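Local coordinates for branched-chain alpha-ketoacid decarboxylase (Lactococcus lactis, PDB 2VBF), which probably decarboxylates branched-chain and aromatic alpha-keto acids to aldehydes, using thiamine diphosphate and magnesium as cofactors, at residues G105-Y110 against P422-I427; G282-I287 against P555-K560; I450-L455 against W501-L506; T483-I488 against S494-P499. All coordinates share one frame; numbering follows the deposited sequence.

Contact 1. Residues G105-Y110 against P422-I427. With TPP (thiamine diphosphate), chain F.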
# COMPACT_ATOMS: atom_id res chain seq x y z
N GLY A 105 0.10 -1.26 7.09
CA GLY A 105 1.01 -2.04 7.92
C GLY A 105 1.07 -1.50 9.33
O GLY A 105 1.00 -2.25 10.30
N LEU A 106 1.20 -0.18 9.46
CA LEU A 106 1.25 0.44 10.77
C LEU A 106 -0.07 0.26 11.52
O LEU A 106 -0.07 0.08 12.74
CB LEU A 106 1.63 1.93 10.69
CG LEU A 106 2.40 2.46 11.90
CD1 LEU A 106 3.85 1.95 11.89
CD2 LEU A 106 2.34 4.00 11.93
N ALA A 107 -1.19 0.31 10.80
CA ALA A 107 -2.50 0.06 11.40
C ALA A 107 -2.57 -1.37 11.97
O ALA A 107 -3.08 -1.57 13.07
CB ALA A 107 -3.61 0.27 10.35
N GLY A 108 -2.04 -2.34 11.24
CA GLY A 108 -1.97 -3.72 11.77
C GLY A 108 -1.11 -3.87 13.00
O GLY A 108 -1.43 -4.63 13.93
N SER A 109 0.00 -3.14 13.02
CA SER A 109 0.87 -3.11 14.18
C SER A 109 0.13 -2.46 15.37
O SER A 109 0.33 -2.85 16.51
CB SER A 109 2.17 -2.37 13.87
OG SER A 109 2.90 -3.07 12.87
N TYR A 110 -0.72 -1.47 15.09
CA TYR A 110 -1.52 -0.87 16.16
C TYR A 110 -2.59 -1.85 16.66
O TYR A 110 -2.75 -2.06 17.87
CB TYR A 110 -2.17 0.45 15.70
CG TYR A 110 -2.76 1.22 16.86
CD1 TYR A 110 -1.99 2.13 17.56
CD2 TYR A 110 -4.07 0.99 17.28
CE1 TYR A 110 -2.51 2.82 18.66
CE2 TYR A 110 -4.60 1.68 18.37
CZ TYR A 110 -3.81 2.59 19.05
OH TYR A 110 -4.35 3.27 20.12
N PRO A 422 -4.84 -12.57 13.03
CA PRO A 422 -6.29 -12.79 12.92
C PRO A 422 -7.20 -11.59 13.17
O PRO A 422 -8.35 -11.60 12.72
CB PRO A 422 -6.56 -13.86 13.97
CG PRO A 422 -5.47 -13.69 14.98
CD PRO A 422 -4.27 -13.25 14.21
N LEU A 423 -6.72 -10.59 13.91
CA LEU A 423 -7.52 -9.38 14.13
C LEU A 423 -7.45 -8.45 12.90
O LEU A 423 -8.47 -8.14 12.28
CB LEU A 423 -7.06 -8.62 15.39
CG LEU A 423 -7.70 -7.24 15.57
CD1 LEU A 423 -9.26 -7.32 15.56
CD2 LEU A 423 -7.20 -6.55 16.84
N TRP A 424 -6.25 -7.99 12.55
CA TRP A 424 -6.14 -7.07 11.43
C TRP A 424 -6.40 -7.81 10.12
O TRP A 424 -7.20 -7.36 9.30
CB TRP A 424 -4.81 -6.32 11.43
CG TRP A 424 -4.80 -5.15 10.48
CD1 TRP A 424 -3.91 -4.94 9.46
CD2 TRP A 424 -5.72 -4.05 10.44
NE1 TRP A 424 -4.21 -3.77 8.80
CE2 TRP A 424 -5.32 -3.20 9.38
CE3 TRP A 424 -6.83 -3.68 11.22
CZ2 TRP A 424 -6.01 -2.02 9.06
CZ3 TRP A 424 -7.50 -2.51 10.91
CH2 TRP A 424 -7.10 -1.71 9.83
N GLY A 425 -5.79 -8.98 9.96
CA GLY A 425 -6.11 -9.88 8.85
C GLY A 425 -5.86 -9.36 7.45
O GLY A 425 -6.71 -9.54 6.57
N SER A 426 -4.70 -8.77 7.23
CA SER A 426 -4.36 -8.16 5.96
C SER A 426 -3.59 -9.14 5.08
O SER A 426 -2.41 -9.41 5.33
CB SER A 426 -3.52 -6.89 6.18
OG SER A 426 -3.38 -6.17 4.97
N ILE A 427 -4.26 -9.69 4.07
CA ILE A 427 -3.60 -10.70 3.25
C ILE A 427 -2.38 -10.12 2.55
O ILE A 427 -2.42 -8.97 2.07
CB ILE A 427 -4.53 -11.45 2.26
CG1 ILE A 427 -5.20 -10.52 1.23
CG2 ILE A 427 -5.58 -12.27 3.03
CD1 ILE A 427 -5.71 -11.26 -0.02
N1' TPP F . -7.47 -7.47 1.04
C2' TPP F . -6.64 -7.41 2.13
CM2 TPP F . -5.49 -6.44 2.11
N3' TPP F . -6.87 -8.23 3.20
C4' TPP F . -7.94 -9.10 3.21
N4' TPP F . -8.14 -9.85 4.27
C5' TPP F . -8.78 -9.19 2.10
C6' TPP F . -8.55 -8.36 1.01
C7' TPP F . -9.94 -10.16 2.06
N3 TPP F . -9.50 -11.55 2.01
C2 TPP F . -9.38 -12.41 3.09
S1 TPP F . -8.87 -13.91 2.75
C5 TPP F . -8.82 -13.53 1.18
C4 TPP F . -9.18 -12.22 0.87
CM4 TPP F . -9.22 -11.63 -0.51
C6 TPP F . -8.41 -14.62 0.20
C7 TPP F . -7.02 -15.19 0.43
O7 TPP F . -6.82 -16.15 -0.58
PA TPP F . -5.54 -17.11 -0.59
O1A TPP F . -4.30 -16.37 -0.13
O2A TPP F . -5.39 -17.65 -2.00
O3A TPP F . -5.90 -18.20 0.54
PB TPP F . -6.71 -19.60 0.36
O1B TPP F . -7.92 -19.49 1.25
O2B TPP F . -5.78 -20.66 0.87
O3B TPP F . -7.07 -19.82 -1.09
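Trp424 lays one face of its indole on the backbone of helix 97-111 at Ala107 and Gly108, a CH-pi contact between the N-terminal and C-terminal thiamine diphosphate-binding domains. Gly108 CA lies 3.5 Å from the centroid of the five-membered ring and only 25° off its normal, which is the evidence for a face-on approach. Its nearest ring atom is Trp424 CD1, 3.3 Å from Gly108 CA. Because Gly108 carries no side chain, the ring can settle directly on the main chain. Further along the indole, Ala107 CB touches Trp424 CZ2 at 3.6 Å. The indole reaches the helix with CG anti to the backbone N (chi1 -167°), and a hydrogen bond from Trp424 NE1 to Asn104 OD1, one turn earlier on that helix, limits its rotation.

Beyond the tryptophan the chain turns to the cofactor through Gly425, whose O accepts a nearly straight hydrogen bond from TPP N4' (2.7 Å, 169°). Ser426 OG is hydrogen-bonded to Tyr77 and Asn104, and Val97 of the second subunit packs on both Trp424 and Ser426. Ile427 wedges between the two cofactor rings, consistent with the V conformation usual in this family. Its CG1 is 3.5 Å from TPP N3' of the pyrimidine, while its CD1 lies 3.6 Å from TPP CM4, the thiazolium methyl.

Contact 2. Residues G282-I287 against P555-K560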
# COMPACT_ATOMS: atom_id res chain seq x y z
N GLY A 282 -13.81 -20.86 20.86
CA GLY A 282 -15.25 -20.94 21.10
C GLY A 282 -15.81 -22.32 20.78
O GLY A 282 -15.19 -23.34 21.09
N LYS A 283 -16.98 -22.35 20.15
CA LYS A 283 -17.65 -23.62 19.87
C LYS A 283 -16.90 -24.51 18.88
O LYS A 283 -17.17 -25.71 18.81
CB LYS A 283 -19.10 -23.40 19.41
CG LYS A 283 -19.27 -23.06 17.94
CD LYS A 283 -20.73 -22.82 17.60
CE LYS A 283 -20.94 -22.64 16.10
NZ LYS A 283 -22.39 -22.45 15.78
N LEU A 284 -15.94 -23.94 18.14
CA LEU A 284 -15.11 -24.70 17.20
C LEU A 284 -13.89 -25.36 17.86
O LEU A 284 -13.09 -26.00 17.18
CB LEU A 284 -14.64 -23.79 16.06
CG LEU A 284 -15.73 -23.09 15.24
CD1 LEU A 284 -15.11 -22.31 14.10
CD2 LEU A 284 -16.75 -24.08 14.71
N SER A 285 -13.75 -25.21 19.18
CA SER A 285 -12.69 -25.87 19.92
C SER A 285 -12.86 -27.38 19.90
O SER A 285 -13.98 -27.88 19.80
CB SER A 285 -12.69 -25.42 21.39
OG SER A 285 -12.63 -24.03 21.53
N GLU A 286 -11.75 -28.10 20.02
CA GLU A 286 -11.81 -29.53 20.31
C GLU A 286 -12.67 -29.71 21.57
O GLU A 286 -12.57 -28.91 22.51
CB GLU A 286 -10.40 -30.09 20.48
CG GLU A 286 -10.33 -31.60 20.61
CD GLU A 286 -10.46 -32.08 22.03
OE1 GLU A 286 -9.81 -31.49 22.93
OE2 GLU A 286 -11.21 -33.07 22.25
N ILE A 287 -13.51 -30.75 21.58
CA ILE A 287 -14.53 -30.91 22.63
C ILE A 287 -13.97 -31.01 24.06
O ILE A 287 -14.45 -30.32 24.97
CB ILE A 287 -15.50 -32.10 22.30
CG1 ILE A 287 -16.70 -32.13 23.24
CG2 ILE A 287 -14.77 -33.44 22.27
CD1 ILE A 287 -17.62 -30.96 23.06
N PRO A 555 -9.63 -26.73 5.12
CA PRO A 555 -9.46 -27.47 6.37
C PRO A 555 -10.73 -27.44 7.20
O PRO A 555 -11.51 -26.49 7.11
CB PRO A 555 -8.32 -26.72 7.07
CG PRO A 555 -8.36 -25.37 6.50
CD PRO A 555 -8.77 -25.54 5.07
N LYS A 556 -10.96 -28.49 7.99
CA LYS A 556 -12.20 -28.61 8.77
C LYS A 556 -12.57 -27.34 9.52
O LYS A 556 -13.74 -26.94 9.52
CB LYS A 556 -12.10 -29.79 9.74
CG LYS A 556 -12.21 -31.14 9.04
CD LYS A 556 -12.19 -32.32 10.00
CE LYS A 556 -12.47 -33.63 9.26
NZ LYS A 556 -11.31 -34.09 8.44
N LEU A 557 -11.60 -26.68 10.14
CA LEU A 557 -11.90 -25.47 10.92
C LEU A 557 -12.50 -24.38 10.02
O LEU A 557 -13.45 -23.70 10.43
CB LEU A 557 -10.65 -24.92 11.64
CG LEU A 557 -10.86 -23.70 12.56
CD1 LEU A 557 -11.95 -23.99 13.59
CD2 LEU A 557 -9.57 -23.29 13.26
N LEU A 558 -11.97 -24.23 8.81
CA LEU A 558 -12.44 -23.18 7.89
C LEU A 558 -13.79 -23.53 7.29
O LEU A 558 -14.61 -22.64 7.02
CB LEU A 558 -11.41 -22.91 6.78
CG LEU A 558 -11.79 -21.89 5.70
CD1 LEU A 558 -12.25 -20.58 6.33
CD2 LEU A 558 -10.63 -21.65 4.76
N LYS A 559 -14.05 -24.81 7.07
CA LYS A 559 -15.36 -25.23 6.59
C LYS A 559 -16.44 -24.73 7.55
O LYS A 559 -17.51 -24.31 7.11
CB LYS A 559 -15.44 -26.75 6.45
CG LYS A 559 -14.61 -27.29 5.28
CD LYS A 559 -14.87 -28.77 5.03
CE LYS A 559 -16.23 -29.03 4.38
NZ LYS A 559 -16.40 -28.32 3.08
N LYS A 560 -16.14 -24.74 8.84
CA LYS A 560 -17.09 -24.27 9.86
C LYS A 560 -17.09 -22.75 9.96
O LYS A 560 -18.14 -22.12 10.00
CB LYS A 560 -16.76 -24.89 11.21
CG LYS A 560 -16.82 -26.42 11.21
CD LYS A 560 -16.40 -26.99 12.55
CE LYS A 560 -16.44 -28.52 12.55
NZ LYS A 560 -17.83 -29.04 12.32
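Leu284 supplies the whole of one side of this contact, dividing its two methyls between Leu557 and Lys560, which lie three residues apart on helix 556-568. Leu284 CD1 meets Leu557 CD1 at 3.6 Å, the two side chains crossing at a slant, and Leu284 CB lies 3.7 Å from the same methyl. The other branch, Leu284 CD2, lies alongside the aliphatic part of Lys560, 3.6 Å from both Lys560 CB and Lys560 CD. That lysine chain runs straight as far as CE and bends only at its last torsion (chi4 -63°), its amino end leading away from the contact. Met561 and Leu564, further along the helix, also touch Leu284.

In the next shell, the turn carrying Leu284 is held by Gly282 O, which accepts from Ser285 N (3.0 Å) and from Ser285 OG (2.7 Å). The hydroxyl approaches tilted 17° from the carbonyl plane. Just beyond, Glu286 is the N-cap of helix 287-295, its OE1 accepting from Leu289 N. On the facing side Pro555 occupies the N-cap position of helix 556-568, and Lys556 NZ makes a salt bridge with Asp380. The contact is plain apolar packing at the surface, joining a 3-10 turn of the central domain to the C-terminal helix of this three-domain thiamine diphosphate enzyme.

Contact 3. Residues I450-L455 against W501-L506. With MG (magnesium ion), chain E; TPP (thiamine diphosphate), chain F.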
# COMPACT_ATOMS: atom_id res chain seq x y z
N ILE A 450 1.57 -19.53 2.87
CA ILE A 450 0.86 -18.40 2.26
C ILE A 450 0.09 -18.87 1.02
O ILE A 450 0.58 -19.70 0.25
CB ILE A 450 1.83 -17.24 1.94
CG1 ILE A 450 1.05 -16.00 1.46
CG2 ILE A 450 2.90 -17.65 0.91
CD1 ILE A 450 1.91 -14.74 1.42
N GLY A 451 -1.13 -18.36 0.85
CA GLY A 451 -1.94 -18.69 -0.30
C GLY A 451 -1.46 -18.00 -1.57
O GLY A 451 -0.78 -16.97 -1.52
N ASP A 452 -1.81 -18.58 -2.71
CA ASP A 452 -1.56 -17.96 -3.99
C ASP A 452 -2.11 -16.52 -4.09
O ASP A 452 -1.39 -15.61 -4.52
CB ASP A 452 -2.09 -18.83 -5.15
CG ASP A 452 -3.55 -19.29 -4.99
OD1 ASP A 452 -4.19 -19.20 -3.91
OD2 ASP A 452 -4.08 -19.81 -5.99
N GLY A 453 -3.34 -16.32 -3.65
CA GLY A 453 -3.98 -15.02 -3.76
C GLY A 453 -3.29 -13.98 -2.91
O GLY A 453 -3.19 -12.82 -3.31
N SER A 454 -2.83 -14.40 -1.72
CA SER A 454 -2.16 -13.50 -0.77
C SER A 454 -0.73 -13.19 -1.19
O SER A 454 -0.28 -12.04 -1.06
CB SER A 454 -2.16 -14.12 0.62
OG SER A 454 -3.48 -14.24 1.13
N LEU A 455 -0.01 -14.19 -1.70
CA LEU A 455 1.35 -13.95 -2.22
C LEU A 455 1.37 -12.86 -3.29
O LEU A 455 2.30 -12.08 -3.35
CB LEU A 455 1.96 -15.23 -2.80
CG LEU A 455 3.36 -15.05 -3.42
CD1 LEU A 455 4.42 -14.70 -2.36
CD2 LEU A 455 3.78 -16.30 -4.21
N TRP A 501 -0.13 -17.58 -11.75
CA TRP A 501 1.29 -17.48 -12.02
C TRP A 501 1.95 -18.86 -11.93
O TRP A 501 1.39 -19.79 -11.36
CB TRP A 501 1.98 -16.57 -11.01
CG TRP A 501 1.41 -15.20 -10.89
CD1 TRP A 501 0.49 -14.60 -11.70
CD2 TRP A 501 1.76 -14.24 -9.90
NE1 TRP A 501 0.24 -13.32 -11.26
CE2 TRP A 501 1.00 -13.08 -10.15
CE3 TRP A 501 2.64 -14.25 -8.81
CZ2 TRP A 501 1.10 -11.92 -9.36
CZ3 TRP A 501 2.73 -13.11 -8.02
CH2 TRP A 501 1.97 -11.96 -8.30
N ASN A 502 3.15 -18.96 -12.50
CA ASN A 502 4.01 -20.13 -12.30
C ASN A 502 4.84 -19.91 -11.04
O ASN A 502 6.00 -19.51 -11.11
CB ASN A 502 4.90 -20.34 -13.54
CG ASN A 502 4.08 -20.60 -14.79
OD1 ASN A 502 3.23 -21.49 -14.81
ND2 ASN A 502 4.30 -19.80 -15.82
N TYR A 503 4.21 -20.19 -9.90
CA TYR A 503 4.75 -19.80 -8.58
C TYR A 503 6.15 -20.37 -8.33
O TYR A 503 7.00 -19.68 -7.81
CB TYR A 503 3.78 -20.19 -7.45
CG TYR A 503 2.44 -19.51 -7.64
CD1 TYR A 503 2.30 -18.14 -7.44
CD2 TYR A 503 1.34 -20.23 -8.08
CE1 TYR A 503 1.07 -17.50 -7.66
CE2 TYR A 503 0.12 -19.61 -8.30
CZ TYR A 503 -0.01 -18.23 -8.09
OH TYR A 503 -1.22 -17.62 -8.33
N SER A 504 6.39 -21.61 -8.75
CA SER A 504 7.68 -22.26 -8.49
C SER A 504 8.85 -21.59 -9.23
O SER A 504 10.01 -21.73 -8.83
CB SER A 504 7.61 -23.76 -8.83
OG SER A 504 7.60 -23.96 -10.23
N LYS A 505 8.54 -20.84 -10.29
CA LYS A 505 9.55 -20.18 -11.11
C LYS A 505 9.86 -18.74 -10.67
O LYS A 505 10.74 -18.10 -11.24
CB LYS A 505 9.10 -20.19 -12.58
CG LYS A 505 8.80 -21.58 -13.14
CD LYS A 505 9.94 -22.56 -12.96
CE LYS A 505 9.56 -23.93 -13.51
NZ LYS A 505 10.66 -24.92 -13.39
N LEU A 506 9.17 -18.25 -9.64
CA LEU A 506 9.43 -16.89 -9.16
C LEU A 506 10.88 -16.62 -8.72
O LEU A 506 11.48 -15.64 -9.16
CB LEU A 506 8.41 -16.51 -8.06
CG LEU A 506 6.99 -16.24 -8.60
CD1 LEU A 506 5.97 -16.26 -7.46
CD2 LEU A 506 6.92 -14.91 -9.40
MG MG E . -5.71 -19.59 -2.71
N1' TPP F . -7.47 -7.47 1.04
C2' TPP F . -6.64 -7.41 2.13
CM2 TPP F . -5.49 -6.44 2.11
N3' TPP F . -6.87 -8.23 3.20
C4' TPP F . -7.94 -9.10 3.21
N4' TPP F . -8.14 -9.85 4.27
C5' TPP F . -8.78 -9.19 2.10
C6' TPP F . -8.55 -8.36 1.01
C7' TPP F . -9.94 -10.16 2.06
N3 TPP F . -9.50 -11.55 2.01
C2 TPP F . -9.38 -12.41 3.09
S1 TPP F . -8.87 -13.91 2.75
C5 TPP F . -8.82 -13.53 1.18
C4 TPP F . -9.18 -12.22 0.87
CM4 TPP F . -9.22 -11.63 -0.51
C6 TPP F . -8.41 -14.62 0.20
C7 TPP F . -7.02 -15.19 0.43
O7 TPP F . -6.82 -16.15 -0.58
PA TPP F . -5.54 -17.11 -0.59
O1A TPP F . -4.30 -16.37 -0.13
O2A TPP F . -5.39 -17.65 -2.00
O3A TPP F . -5.90 -18.20 0.54
PB TPP F . -6.71 -19.60 0.36
O1B TPP F . -7.92 -19.49 1.25
O2B TPP F . -5.78 -20.66 0.87
O3B TPP F . -7.07 -19.82 -1.09
O HOH W 1 -3.08 -19.24 -8.54
O HOH W 2 -4.26 -20.43 -1.42
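The Tyr503 ring meets Asp452 and Leu455 obliquely, Asp452 CB lying 3.5 Å from Tyr503 OH and Leu455 CD2 lying 4.0 Å from Tyr503 CD1. One ring face carries Trp501 O, 3.2 Å above the plane and offset toward the rim, and water 1 sits in plane at the edge. This water links Tyr503 OH to Asp452 OD2, to which it donates at 2.8 Å; the phenol is also bonded to Gln456 NE2. Leu455 CD2 and Leu506 CD1 touch tip to tip at 3.9 Å.

Gly451, Asp452 and Gly453 open the GDG...NN motif of thiamine diphosphate enzymes, which closes at the magnesium ligand Asn479. With CG between its backbone N and carbonyl carbon (chi1 51°), Asp452 turns OD1 to magnesium at 2.0 Å; water 1, on the other carboxylate oxygen OD2, and Tyr503 therefore lie in a second shell behind this metal ligand. Two phosphate oxygens, water 2, Asn479 and Gly481 complete the six ligands. At the helix start, Gly453 N donates to TPP O2A (2.9 Å) and Ser454 OG to TPP O1A (2.6 Å).

Residues 450-455 run from the end of strand 445-451 into helix 452-458. Leu455 packs on Phe431 of helix 430-440, while Tyr503 rests against Ile476 of strand 473-478 and Glu546 of strand 542-548.

Contact 4. Residues T483-I488 against S494-P499. With TPP (thiamine diphosphate), chain F.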
# COMPACT_ATOMS: atom_id res chain seq x y z
N THR A 483 -9.78 -19.40 -1.82
CA THR A 483 -10.61 -20.49 -1.29
C THR A 483 -11.37 -20.07 -0.03
O THR A 483 -12.54 -20.38 0.11
CB THR A 483 -9.78 -21.78 -1.07
OG1 THR A 483 -9.53 -22.38 -2.34
CG2 THR A 483 -10.53 -22.78 -0.17
N VAL A 484 -10.72 -19.35 0.88
CA VAL A 484 -11.45 -18.85 2.05
C VAL A 484 -12.65 -17.99 1.64
O VAL A 484 -13.72 -18.11 2.22
CB VAL A 484 -10.54 -18.08 3.04
CG1 VAL A 484 -9.73 -17.04 2.34
CG2 VAL A 484 -11.37 -17.47 4.19
N GLU A 485 -12.48 -17.16 0.61
CA GLU A 485 -13.59 -16.34 0.12
C GLU A 485 -14.71 -17.19 -0.49
O GLU A 485 -15.90 -16.95 -0.24
CB GLU A 485 -13.11 -15.30 -0.90
CG GLU A 485 -12.03 -14.33 -0.37
CD GLU A 485 -12.53 -13.41 0.73
OE1 GLU A 485 -12.76 -12.21 0.44
OE2 GLU A 485 -12.67 -13.87 1.89
N ARG A 486 -14.32 -18.21 -1.26
CA ARG A 486 -15.29 -19.15 -1.85
C ARG A 486 -16.13 -19.83 -0.77
O ARG A 486 -17.31 -20.09 -0.96
CB ARG A 486 -14.57 -20.22 -2.66
CG ARG A 486 -13.82 -19.72 -3.88
CD ARG A 486 -13.20 -20.91 -4.61
NE ARG A 486 -12.18 -20.54 -5.59
CZ ARG A 486 -12.43 -20.12 -6.82
NH1 ARG A 486 -13.68 -20.00 -7.24
NH2 ARG A 486 -11.42 -19.84 -7.64
N GLU A 487 -15.50 -20.12 0.37
CA GLU A 487 -16.18 -20.74 1.52
C GLU A 487 -17.18 -19.82 2.21
O GLU A 487 -18.17 -20.29 2.79
CB GLU A 487 -15.14 -21.21 2.55
CG GLU A 487 -14.26 -22.35 2.07
CD GLU A 487 -15.02 -23.67 1.93
OE1 GLU A 487 -15.88 -23.96 2.79
OE2 GLU A 487 -14.75 -24.41 0.97
N ILE A 488 -16.92 -18.51 2.19
CA ILE A 488 -17.81 -17.53 2.81
C ILE A 488 -18.97 -17.20 1.86
O ILE A 488 -20.14 -17.27 2.26
CB ILE A 488 -17.05 -16.21 3.18
CG1 ILE A 488 -15.94 -16.52 4.20
CG2 ILE A 488 -18.00 -15.17 3.75
CD1 ILE A 488 -15.00 -15.34 4.49
N SER A 494 -16.64 -15.24 -10.40
CA SER A 494 -15.37 -14.93 -11.07
C SER A 494 -14.42 -14.06 -10.24
O SER A 494 -13.21 -14.07 -10.47
CB SER A 494 -15.63 -14.27 -12.43
OG SER A 494 -16.29 -13.03 -12.27
N TYR A 495 -14.96 -13.30 -9.30
CA TYR A 495 -14.12 -12.45 -8.48
C TYR A 495 -13.25 -13.23 -7.50
O TYR A 495 -12.33 -12.66 -6.90
CB TYR A 495 -14.93 -11.37 -7.74
CG TYR A 495 -16.09 -11.87 -6.91
CD1 TYR A 495 -15.89 -12.56 -5.71
CD2 TYR A 495 -17.39 -11.62 -7.31
CE1 TYR A 495 -16.95 -13.00 -4.94
CE2 TYR A 495 -18.46 -12.03 -6.54
CZ TYR A 495 -18.25 -12.74 -5.36
OH TYR A 495 -19.32 -13.16 -4.61
N ASN A 496 -13.53 -14.53 -7.32
CA ASN A 496 -12.71 -15.38 -6.44
C ASN A 496 -11.59 -16.07 -7.21
O ASN A 496 -10.72 -16.73 -6.63
CB ASN A 496 -13.59 -16.37 -5.67
CG ASN A 496 -14.27 -15.71 -4.48
OD1 ASN A 496 -13.74 -14.75 -3.90
ND2 ASN A 496 -15.46 -16.20 -4.11
N ASP A 497 -11.60 -15.87 -8.53
CA ASP A 497 -10.52 -16.31 -9.40
C ASP A 497 -9.41 -15.26 -9.45
O ASP A 497 -9.68 -14.05 -9.39
CB ASP A 497 -11.03 -16.56 -10.82
CG ASP A 497 -11.96 -17.75 -10.92
OD1 ASP A 497 -11.66 -18.80 -10.32
OD2 ASP A 497 -12.98 -17.63 -11.62
N ILE A 498 -8.17 -15.72 -9.59
CA ILE A 498 -7.01 -14.86 -9.82
C ILE A 498 -6.19 -15.37 -11.00
O ILE A 498 -6.29 -16.56 -11.36
CB ILE A 498 -6.09 -14.79 -8.57
CG1 ILE A 498 -5.41 -16.14 -8.31
CG2 ILE A 498 -6.91 -14.32 -7.37
CD1 ILE A 498 -4.66 -16.24 -6.97
N PRO A 499 -5.39 -14.51 -11.62
CA PRO A 499 -4.49 -14.99 -12.68
C PRO A 499 -3.50 -16.01 -12.12
O PRO A 499 -2.91 -15.76 -11.07
CB PRO A 499 -3.80 -13.70 -13.17
CG PRO A 499 -4.67 -12.58 -12.69
CD PRO A 499 -5.23 -13.06 -11.41
N1' TPP F . -7.47 -7.47 1.04
C2' TPP F . -6.64 -7.41 2.13
CM2 TPP F . -5.49 -6.44 2.11
N3' TPP F . -6.87 -8.23 3.20
C4' TPP F . -7.94 -9.10 3.21
N4' TPP F . -8.14 -9.85 4.27
C5' TPP F . -8.78 -9.19 2.10
C6' TPP F . -8.55 -8.36 1.01
C7' TPP F . -9.94 -10.16 2.06
N3 TPP F . -9.50 -11.55 2.01
C2 TPP F . -9.38 -12.41 3.09
S1 TPP F . -8.87 -13.91 2.75
C5 TPP F . -8.82 -13.53 1.18
C4 TPP F . -9.18 -12.22 0.87
CM4 TPP F . -9.22 -11.63 -0.51
C6 TPP F . -8.41 -14.62 0.20
C7 TPP F . -7.02 -15.19 0.43
O7 TPP F . -6.82 -16.15 -0.58
PA TPP F . -5.54 -17.11 -0.59
O1A TPP F . -4.30 -16.37 -0.13
O2A TPP F . -5.39 -17.65 -2.00
O3A TPP F . -5.90 -18.20 0.54
PB TPP F . -6.71 -19.60 0.36
O1B TPP F . -7.92 -19.49 1.25
O2B TPP F . -5.78 -20.66 0.87
O3B TPP F . -7.07 -19.82 -1.09
O HOH W 3 -14.75 -18.89 -9.66
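Helix 483-488 and the 3-10 turn 494-496 come nearest at Arg486 and Asn496, their CA atoms 6.5 Å apart. Arg486 is extended from CG to NE and slides past Asn496 in the opposite direction. Its NH2 then makes a salt bridge to Asp497 OD1, 2.9 Å long and nearly straight at 170°. The acceptor lies in the guanidinium plane, yet the donor meets the carboxylate from above, 36° out of its plane. Asn496 O covers one guanidinium face, 3.3 Å from Arg486 NH2 but at a poor angle for bonding. Water 3 accepts from Arg486 NH1 (2.9 Å) and donates weakly to Asp497 OD2. NH2 also bonds Asp480 O and NH1 bonds Pro491 O, so the guanidinium is gripped through both terminal nitrogens.

The same helix starts at the cofactor, where Thr483 N donates to TPP O3B and Val484 N to TPP O1B, each 2.8 Å long: a helix N-terminus directed at a diphosphate. Glu485 bends at chi2 (-66°), turning its carboxylate to the thiazolium, with CD 3.6 Å from TPP C4. Asn496 ND2 reaches His489 O and Gly490 O of the intervening loop. Its OD1 is buried without a polar partner, pressed to 3.1 Å from Glu485 CB.

Overall arrangement
Contacts 1, 3 and 4 are largely buried and share the thiamine diphosphate molecule and the second subunit, whereas contact 2 lies at the surface, touching no other chain of the assembly. Contact 1 is aromatic packing between two domains, on a segment that goes on to meet the pyrimidine. Contacts 3 and 4 both lie within the C-terminal cofactor-binding domain: contact 3 backs the magnesium site through a water, while contact 4 holds a salt bridge beside the helix whose N-terminus binds the diphosphate. They meet where Ile498 packs on Gly453 and Asp452. Contacts 1 and 3 touch through Ile427 and Ser454. Contact 2, purely apolar, still reaches contact 4, since Leu558 packs on Val484.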